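Local coordinates for nucleoporin NUP159 (Saccharomyces cerevisiae, PDB 1XIP), which is a nuclear pore component whose N-terminal beta-propeller domain tethers the helicase Dbp5 to the pore and so functions in mRNA export, at residues Asp44-Phe52 against Val62-Asp70; Ile91-Leu101 against Val129-Leu139. All coordinates share one frame; numbering follows the deposited sequence.

Contact 1: Asp44-Phe52 against Val62-Asp70; sequences DISNSKSLF and VGELQLLRD
Within one antiparallel blade of the beta-propeller, F52 and G63 form a hydrogen-bonded pair where strand 51-56 meets strand 59-64, just before the latter runs into helix 65-73. Both bonds of the pair are present: F52 N donates to G63 O at 3.0 Å, and G63 N returns the bond to F52 O. The next backbone bond across the pair comes from the first residue of the helix: L65 N reaches S50 O at 3.1 Å in a nearly straight line (170°), although it approaches from above that carbonyl's plane. E64, the N-cap residue, marks the change from strand to helix.

The F52 ring is sandwiched. On one face G63 N lies 4.0 Å above the F52 ring plane, over the ring centre; on the opposite face L68 CD2 makes a CH-pi contact 3.7 Å from the F52 centroid. CG of F52 sits between the backbone N and the carbonyl carbon (chi1 70°), which swings the ring across G63 and under the first helical turn. A CB on G63 would lie only 2.7 Å from F52 CZ, so the glycine leaves room for the ring. Y367 of strand 365-370, in the neighbouring blade, touches I45, L65 and L68. I45 and L65, both touched by Y367, cross at about a right angle, with I45 CG2 3.9 Å from L65 CD1.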
loop_
_atom_site.group_PDB
_atom_site.type_symbol
_atom_site.label_atom_id
_atom_site.label_comp_id
_atom_site.label_asym_id
_atom_site.label_seq_id
_atom_site.Cartn_x
_atom_site.Cartn_y
_atom_site.Cartn_z
ATOM N N ASP A 44 9.331 4.387 3.029
ATOM C CA ASP A 44 10.100 3.411 2.265
ATOM C C ASP A 44 11.403 3.108 2.985
ATOM O O ASP A 44 11.879 3.907 3.777
ATOM C CB ASP A 44 10.393 3.911 0.855
ATOM C CG ASP A 44 10.821 2.785 -0.098
ATOM O OD1 ASP A 44 10.599 1.595 0.233
ATOM O OD2 ASP A 44 11.364 3.002 -1.215
ATOM N N ILE A 45 11.958 1.932 2.716
ATOM C CA ILE A 45 13.179 1.495 3.358
ATOM C C ILE A 45 14.088 0.946 2.289
ATOM O O ILE A 45 13.649 0.260 1.386
ATOM C CB ILE A 45 12.879 0.407 4.400
ATOM C CG1 ILE A 45 12.195 1.023 5.624
ATOM C CG2 ILE A 45 14.159 -0.366 4.753
ATOM C CD1 ILE A 45 11.776 0.008 6.693
ATOM N N SER A 46 15.354 1.287 2.370
ATOM C CA SER A 46 16.339 0.701 1.498
ATOM C C SER A 46 17.290 -0.088 2.374
ATOM O O SER A 46 18.041 0.475 3.178
ATOM C CB SER A 46 17.089 1.787 0.764
ATOM O OG SER A 46 18.390 1.368 0.491
ATOM N N ASN A 47 17.230 -1.398 2.230
ATOM C CA ASN A 47 18.078 -2.292 2.990
ATOM C C ASN A 47 19.547 -2.266 2.558
ATOM O O ASN A 47 20.432 -2.601 3.357
ATOM C CB ASN A 47 17.524 -3.715 2.911
ATOM C CG ASN A 47 16.266 -3.889 3.731
ATOM O OD1 ASN A 47 16.311 -3.897 4.956
ATOM N ND2 ASN A 47 15.138 -4.022 3.061
ATOM N N SER A 48 19.804 -1.878 1.300
ATOM C CA SER A 48 21.170 -1.836 0.770
ATOM C C SER A 48 21.889 -0.612 1.266
ATOM O O SER A 48 23.076 -0.661 1.575
ATOM C CB SER A 48 21.168 -1.819 -0.763
ATOM O OG SER A 48 20.651 -0.588 -1.253
ATOM N N LYS A 49 21.184 0.507 1.307
ATOM C CA LYS A 49 21.769 1.749 1.788
ATOM C C LYS A 49 21.648 1.885 3.306
ATOM O O LYS A 49 22.308 2.728 3.908
ATOM C CB LYS A 49 21.097 2.932 1.106
ATOM C CG LYS A 49 21.659 3.246 -0.215
ATOM C CD LYS A 49 20.807 4.265 -0.924
ATOM C CE LYS A 49 21.157 4.315 -2.388
ATOM N NZ LYS A 49 20.231 3.391 -3.093
ATOM N N SER A 50 20.795 1.060 3.910
ATOM C CA SER A 50 20.414 1.193 5.318
ATOM C C SER A 50 19.803 2.578 5.623
ATOM O O SER A 50 20.271 3.286 6.517
ATOM C CB SER A 50 21.604 0.900 6.239
ATOM O OG SER A 50 21.173 0.250 7.427
ATOM N N LEU A 51 18.774 2.965 4.871
ATOM C CA LEU A 51 18.132 4.265 5.048
ATOM C C LEU A 51 16.617 4.126 5.023
ATOM O O LEU A 51 16.107 3.100 4.599
ATOM C CB LEU A 51 18.577 5.250 3.944
ATOM C CG LEU A 51 20.036 5.648 3.768
ATOM C CD1 LEU A 51 20.149 6.569 2.618
ATOM C CD2 LEU A 51 20.650 6.311 5.010
ATOM N N PHE A 52 15.910 5.164 5.487
ATOM C CA PHE A 52 14.453 5.295 5.314
ATOM C C PHE A 52 14.088 6.717 4.916
ATOM O O PHE A 52 14.780 7.677 5.300
ATOM C CB PHE A 52 13.694 4.928 6.590
ATOM C CG PHE A 52 13.866 5.932 7.714
ATOM C CD1 PHE A 52 12.899 6.935 7.937
ATOM C CD2 PHE A 52 14.987 5.891 8.528
ATOM C CE1 PHE A 52 13.068 7.879 8.946
ATOM C CE2 PHE A 52 15.154 6.817 9.537
ATOM C CZ PHE A 52 14.186 7.821 9.749
ATOM N N VAL A 62 14.627 12.005 5.305
ATOM C CA VAL A 62 15.486 10.844 5.068
ATOM C C VAL A 62 16.371 10.635 6.319
ATOM O O VAL A 62 16.890 11.593 6.857
ATOM C CB VAL A 62 16.348 11.086 3.822
ATOM C CG1 VAL A 62 17.319 9.968 3.592
ATOM C CG2 VAL A 62 15.462 11.219 2.632
ATOM N N GLY A 63 16.529 9.391 6.770
ATOM C CA GLY A 63 17.320 9.086 7.989
ATOM C C GLY A 63 18.002 7.704 8.006
ATOM O O GLY A 63 17.730 6.861 7.164
ATOM N N GLU A 64 18.894 7.482 8.962
ATOM C CA GLU A 64 19.576 6.196 9.106
ATOM C C GLU A 64 18.636 5.108 9.661
ATOM O O GLU A 64 17.933 5.328 10.656
ATOM C CB GLU A 64 20.775 6.349 10.032
ATOM C CG GLU A 64 22.125 6.442 9.322
ATOM C CD GLU A 64 22.522 5.149 8.577
ATOM O OE1 GLU A 64 22.051 4.013 8.959
ATOM O OE2 GLU A 64 23.315 5.269 7.598
ATOM N N LEU A 65 18.626 3.938 9.027
ATOM C CA LEU A 65 17.741 2.846 9.421
ATOM C C LEU A 65 18.081 2.242 10.788
ATOM O O LEU A 65 17.184 2.014 11.606
ATOM C CB LEU A 65 17.759 1.752 8.363
ATOM C CG LEU A 65 16.524 0.947 7.936
ATOM C CD1 LEU A 65 16.979 -0.442 7.494
ATOM C CD2 LEU A 65 15.433 0.855 8.984
ATOM N N GLN A 66 19.358 1.963 11.040
ATOM C CA GLN A 66 19.767 1.418 12.344
ATOM C C GLN A 66 19.320 2.343 13.474
ATOM O O GLN A 66 18.961 1.880 14.543
ATOM C CB GLN A 66 21.278 1.197 12.414
ATOM C CG GLN A 66 21.766 0.422 13.639
ATOM C CD GLN A 66 21.184 -0.988 13.732
ATOM O OE1 GLN A 66 20.494 -1.322 14.702
ATOM N NE2 GLN A 66 21.459 -1.814 12.723
ATOM N N LEU A 67 19.337 3.648 13.204
ATOM C CA LEU A 67 18.922 4.654 14.165
ATOM C C LEU A 67 17.441 4.534 14.462
ATOM O O LEU A 67 17.038 4.496 15.621
ATOM C CB LEU A 67 19.238 6.052 13.651
ATOM C CG LEU A 67 20.059 7.011 14.516
ATOM C CD1 LEU A 67 19.684 6.871 15.982
ATOM C CD2 LEU A 67 21.557 6.778 14.324
ATOM N N LEU A 68 16.631 4.447 13.423
ATOM C CA LEU A 68 15.197 4.341 13.603
ATOM C C LEU A 68 14.832 3.066 14.356
ATOM O O LEU A 68 14.023 3.089 15.280
ATOM C CB LEU A 68 14.502 4.396 12.251
ATOM C CG LEU A 68 12.992 4.245 12.219
ATOM C CD1 LEU A 68 12.330 5.385 12.961
ATOM C CD2 LEU A 68 12.511 4.148 10.749
ATOM N N ARG A 69 15.452 1.957 13.972
ATOM C CA ARG A 69 15.236 0.708 14.678
ATOM C C ARG A 69 15.508 0.893 16.171
ATOM O O ARG A 69 14.647 0.608 16.992
ATOM C CB ARG A 69 16.097 -0.408 14.095
ATOM C CG ARG A 69 15.606 -1.796 14.452
ATOM C CD ARG A 69 16.614 -2.588 15.272
ATOM N NE ARG A 69 16.031 -3.690 16.056
ATOM C CZ ARG A 69 16.080 -4.982 15.707
ATOM N NH1 ARG A 69 16.662 -5.349 14.562
ATOM N NH2 ARG A 69 15.538 -5.908 16.501
ATOM N N ASP A 70 16.686 1.421 16.501
ATOM C CA ASP A 70 17.142 1.568 17.877
ATOM C C ASP A 70 16.297 2.553 18.674
ATOM O O ASP A 70 16.073 2.362 19.877
ATOM C CB ASP A 70 18.596 2.024 17.890
ATOM C CG ASP A 70 19.566 0.910 17.551
ATOM O OD1 ASP A 70 19.125 -0.233 17.308
ATOM O OD2 ASP A 70 20.807 1.088 17.492
HETATM O O HOH W 1 24.156 3.583 5.947
#

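Contact 2: Ile91-Leu101 against Val129-Leu139; sequences IFVCFHGDQVL and VFQLKNVNNTL
L132 lays its CB over one face of the F92 ring, between the first strands of two consecutive propeller blades, 90-96 and 129-134. The short segments 91-96 and 131-134 run almost in the same direction, 13° apart, with axes 7.4 Å from each other, so side chains rather than backbone bonds fill the gap. With CG opposite the backbone N (chi1 179°), the F92 ring extends across to the second blade. L132 CB stands 3.7 Å above the F92 ring plane, displaced toward the rim, in a CH-pi contact; N134 CB lies at the ring's edge, and L139 CD2 approaches CZ of F92 to 4.1 Å. Replacing F92 by an alanine takes the ring away and would probably leave a gap beside L132 CB and L139 CD2. Beside the ring, I91 crosses L132 at about a right angle, and their CD1 atoms meet at 3.8 Å.

Toward the loops the chemistry turns polar. H96 NE2 donates to a lone pair of N137 OD1 at 3.3 Å, with the imidazole and amide planes nearly perpendicular, 84° apart. The loop bearing N137 is braced from within: N134 ND2 donates to both N136 O and T138 O, and V135 N also bonds to T138 O.

L101 and, from the next blade, L139 both touch L108 of strand 107-112, in the same blade as L101. On its other side, strand 90-96 packs through V93 and F95 against strand 51-56 of the preceding blade.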
loop_
_atom_site.group_PDB
_atom_site.type_symbol
_atom_site.label_atom_id
_atom_site.label_comp_id
_atom_site.label_asym_id
_atom_site.label_seq_id
_atom_site.Cartn_x
_atom_site.Cartn_y
_atom_site.Cartn_z
ATOM N N ILE A 91 2.289 12.138 -0.908
ATOM C CA ILE A 91 1.503 10.923 -1.034
ATOM C C ILE A 91 2.369 9.730 -1.383
ATOM O O ILE A 91 1.909 8.588 -1.350
ATOM C CB ILE A 91 0.374 11.126 -2.070
ATOM C CG1 ILE A 91 0.937 11.466 -3.453
ATOM C CG2 ILE A 91 -0.557 12.240 -1.621
ATOM C CD1 ILE A 91 0.019 11.087 -4.579
ATOM N N PHE A 92 3.635 9.997 -1.694
ATOM C CA PHE A 92 4.508 8.988 -2.265
ATOM C C PHE A 92 5.970 9.295 -2.024
ATOM O O PHE A 92 6.446 10.374 -2.302
ATOM C CB PHE A 92 4.264 8.840 -3.773
ATOM C CG PHE A 92 5.160 7.837 -4.428
ATOM C CD1 PHE A 92 4.791 6.493 -4.490
ATOM C CD2 PHE A 92 6.386 8.219 -4.966
ATOM C CE1 PHE A 92 5.617 5.545 -5.094
ATOM C CE2 PHE A 92 7.222 7.269 -5.579
ATOM C CZ PHE A 92 6.824 5.930 -5.646
ATOM N N VAL A 93 6.686 8.286 -1.567
ATOM C CA VAL A 93 8.053 8.427 -1.113
ATOM C C VAL A 93 8.726 7.090 -1.440
ATOM O O VAL A 93 8.097 6.037 -1.284
ATOM C CB VAL A 93 8.038 8.755 0.396
ATOM C CG1 VAL A 93 8.653 7.645 1.258
ATOM C CG2 VAL A 93 8.622 10.119 0.661
ATOM N N CYS A 94 9.962 7.120 -1.944
ATOM C CA CYS A 94 10.632 5.882 -2.351
ATOM C C CYS A 94 12.067 6.041 -2.852
ATOM O O CYS A 94 12.394 7.042 -3.483
ATOM C CB CYS A 94 9.791 5.148 -3.401
ATOM S SG CYS A 94 10.302 5.382 -5.108
ATOM N N PHE A 95 12.903 5.027 -2.602
ATOM C CA PHE A 95 14.284 5.028 -3.082
ATOM C C PHE A 95 14.359 4.505 -4.494
ATOM O O PHE A 95 13.669 3.557 -4.838
ATOM C CB PHE A 95 15.191 4.191 -2.184
ATOM C CG PHE A 95 15.323 4.723 -0.788
ATOM C CD1 PHE A 95 14.492 4.259 0.232
ATOM C CD2 PHE A 95 16.265 5.677 -0.489
ATOM C CE1 PHE A 95 14.606 4.745 1.525
ATOM C CE2 PHE A 95 16.394 6.169 0.797
ATOM C CZ PHE A 95 15.560 5.698 1.814
ATOM N N HIS A 96 15.215 5.120 -5.306
ATOM C CA HIS A 96 15.421 4.720 -6.693
ATOM C C HIS A 96 16.854 5.028 -7.100
ATOM O O HIS A 96 17.225 6.188 -7.239
ATOM C CB HIS A 96 14.450 5.465 -7.620
ATOM C CG HIS A 96 14.677 5.193 -9.081
ATOM N ND1 HIS A 96 15.252 6.118 -9.933
ATOM C CD2 HIS A 96 14.411 4.098 -9.840
ATOM C CE1 HIS A 96 15.318 5.606 -11.155
ATOM N NE2 HIS A 96 14.814 4.383 -11.125
ATOM N N GLY A 97 17.661 3.999 -7.307
ATOM C CA GLY A 97 19.061 4.226 -7.595
ATOM C C GLY A 97 19.661 5.018 -6.453
ATOM O O GLY A 97 19.454 4.684 -5.289
ATOM N N ASP A 98 20.368 6.093 -6.768
ATOM C CA ASP A 98 20.949 6.925 -5.719
ATOM C C ASP A 98 20.108 8.169 -5.388
ATOM O O ASP A 98 20.634 9.189 -4.980
ATOM C CB ASP A 98 22.383 7.298 -6.084
ATOM C CG ASP A 98 23.380 6.178 -5.756
ATOM O OD1 ASP A 98 23.431 5.162 -6.506
ATOM O OD2 ASP A 98 24.147 6.228 -4.757
ATOM N N GLN A 99 18.798 8.049 -5.556
ATOM C CA GLN A 99 17.878 9.158 -5.393
ATOM C C GLN A 99 16.706 8.771 -4.510
ATOM O O GLN A 99 16.447 7.592 -4.282
ATOM C CB GLN A 99 17.321 9.564 -6.756
ATOM C CG GLN A 99 18.217 10.448 -7.582
ATOM C CD GLN A 99 17.608 10.761 -8.947
ATOM O OE1 GLN A 99 16.612 10.135 -9.366
ATOM N NE2 GLN A 99 18.199 11.728 -9.643
ATOM N N VAL A 100 15.988 9.773 -4.025
ATOM C CA VAL A 100 14.713 9.550 -3.377
ATOM C C VAL A 100 13.631 10.308 -4.159
ATOM O O VAL A 100 13.761 11.503 -4.427
ATOM C CB VAL A 100 14.738 10.006 -1.910
ATOM C CG1 VAL A 100 13.399 9.799 -1.265
ATOM C CG2 VAL A 100 15.763 9.243 -1.141
ATOM N N LEU A 101 12.576 9.624 -4.547
ATOM C CA LEU A 101 11.504 10.328 -5.198
ATOM C C LEU A 101 10.464 10.701 -4.174
ATOM O O LEU A 101 10.166 9.927 -3.287
ATOM C CB LEU A 101 10.908 9.517 -6.347
ATOM C CG LEU A 101 11.920 9.065 -7.413
ATOM C CD1 LEU A 101 11.244 8.268 -8.482
ATOM C CD2 LEU A 101 12.653 10.254 -8.012
ATOM N N VAL A 129 -3.039 13.607 -8.865
ATOM C CA VAL A 129 -2.761 12.185 -8.965
ATOM C C VAL A 129 -3.269 11.450 -7.729
ATOM O O VAL A 129 -3.227 12.001 -6.629
ATOM C CB VAL A 129 -1.255 11.975 -9.193
ATOM C CG1 VAL A 129 -0.833 10.553 -8.887
ATOM C CG2 VAL A 129 -0.893 12.353 -10.623
ATOM N N PHE A 130 -3.772 10.226 -7.918
ATOM C CA PHE A 130 -4.312 9.398 -6.828
ATOM C C PHE A 130 -3.303 8.340 -6.338
ATOM O O PHE A 130 -3.268 7.995 -5.150
ATOM C CB PHE A 130 -5.572 8.637 -7.293
ATOM C CG PHE A 130 -6.801 9.486 -7.449
ATOM C CD1 PHE A 130 -6.984 10.659 -6.691
ATOM C CD2 PHE A 130 -7.804 9.100 -8.354
ATOM C CE1 PHE A 130 -8.139 11.450 -6.844
ATOM C CE2 PHE A 130 -8.971 9.872 -8.516
ATOM C CZ PHE A 130 -9.138 11.058 -7.760
ATOM N N GLN A 131 -2.532 7.790 -7.277
ATOM C CA GLN A 131 -1.665 6.655 -6.993
ATOM C C GLN A 131 -0.448 6.603 -7.883
ATOM O O GLN A 131 -0.538 6.868 -9.080
ATOM C CB GLN A 131 -2.430 5.335 -7.116
ATOM C CG GLN A 131 -1.778 4.196 -6.305
ATOM C CD GLN A 131 -2.417 2.863 -6.555
ATOM O OE1 GLN A 131 -3.587 2.683 -6.262
ATOM N NE2 GLN A 131 -1.660 1.927 -7.109
ATOM N N LEU A 132 0.683 6.245 -7.283
ATOM C CA LEU A 132 1.933 6.076 -7.994
ATOM C C LEU A 132 2.537 4.776 -7.571
ATOM O O LEU A 132 2.469 4.413 -6.386
ATOM C CB LEU A 132 2.910 7.177 -7.618
ATOM C CG LEU A 132 2.695 8.563 -8.184
ATOM C CD1 LEU A 132 2.391 9.525 -7.070
ATOM C CD2 LEU A 132 3.945 8.975 -8.899
ATOM N N LYS A 133 3.128 4.070 -8.526
ATOM C CA LYS A 133 3.942 2.907 -8.236
ATOM C C LYS A 133 5.207 2.969 -9.056
ATOM O O LYS A 133 5.185 3.262 -10.268
ATOM C CB LYS A 133 3.200 1.621 -8.566
ATOM C CG LYS A 133 2.791 0.769 -7.367
ATOM C CD LYS A 133 3.978 0.072 -6.655
ATOM C CE LYS A 133 3.650 -0.217 -5.148
ATOM N NZ LYS A 133 4.847 -0.214 -4.199
ATOM N N ASN A 134 6.320 2.691 -8.393
ATOM C CA ASN A 134 7.579 2.567 -9.081
ATOM C C ASN A 134 7.887 1.106 -9.371
ATOM O O ASN A 134 7.756 0.261 -8.485
ATOM C CB ASN A 134 8.686 3.189 -8.256
ATOM C CG ASN A 134 10.049 2.880 -8.809
ATOM O OD1 ASN A 134 10.928 2.433 -8.081
ATOM N ND2 ASN A 134 10.232 3.102 -10.115
ATOM N N VAL A 135 8.269 0.789 -10.604
ATOM C CA VAL A 135 8.603 -0.613 -10.887
ATOM C C VAL A 135 10.087 -0.842 -11.173
ATOM O O VAL A 135 10.790 -1.474 -10.356
ATOM C CB VAL A 135 7.611 -1.337 -11.854
ATOM C CG1 VAL A 135 7.208 -0.460 -13.018
ATOM C CG2 VAL A 135 8.184 -2.663 -12.305
ATOM N N ASN A 136 10.604 -0.314 -12.273
ATOM C CA ASN A 136 12.059 -0.311 -12.399
ATOM C C ASN A 136 12.563 1.101 -12.536
ATOM O O ASN A 136 12.839 1.769 -11.545
ATOM C CB ASN A 136 12.518 -1.187 -13.566
ATOM C CG ASN A 136 12.325 -2.660 -13.292
ATOM O OD1 ASN A 136 12.900 -3.213 -12.348
ATOM N ND2 ASN A 136 11.494 -3.305 -14.101
ATOM N N ASN A 137 12.670 1.550 -13.775
ATOM C CA ASN A 137 12.995 2.928 -14.083
ATOM C C ASN A 137 11.759 3.658 -14.545
ATOM O O ASN A 137 11.840 4.613 -15.322
ATOM C CB ASN A 137 14.070 2.997 -15.176
ATOM C CG ASN A 137 15.359 2.368 -14.747
ATOM O OD1 ASN A 137 15.931 2.731 -13.707
ATOM N ND2 ASN A 137 15.822 1.393 -15.521
ATOM N N THR A 138 10.603 3.199 -14.092
ATOM C CA THR A 138 9.377 3.818 -14.538
ATOM C C THR A 138 8.399 4.026 -13.383
ATOM O O THR A 138 8.335 3.220 -12.441
ATOM C CB THR A 138 8.744 3.024 -15.705
ATOM O OG1 THR A 138 8.252 1.787 -15.208
ATOM C CG2 THR A 138 9.788 2.562 -16.730
ATOM N N LEU A 139 7.667 5.133 -13.461
ATOM C CA LEU A 139 6.642 5.479 -12.494
ATOM C C LEU A 139 5.314 5.322 -13.126
ATOM O O LEU A 139 5.035 5.982 -14.113
ATOM C CB LEU A 139 6.786 6.928 -12.072
ATOM C CG LEU A 139 7.334 7.160 -10.671
ATOM C CD1 LEU A 139 7.303 8.639 -10.366
ATOM C CD2 LEU A 139 6.521 6.398 -9.669
#

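Contact 1 lies within one blade, joining its neighbouring strands and the helix that follows, whereas contact 2 spans the interface between two later blades. This difference sets the chemistry: backbone hydrogen bonds organise contact 1, while contact 2 relies on apolar packing with a single imidazole-amide bond across it. Each is partly buried, but contact 2 lies deeper: its centre is about 13 Å from the centre of the chain, against about 19 Å for contact 1. Their centres are about 17 Å apart, and strand 90-96 and the turn after it connect them. D44 OD2 probably accepts from F95 N at 2.9 Å, and K49 NZ probably donates to G97 O at 2.7 Å.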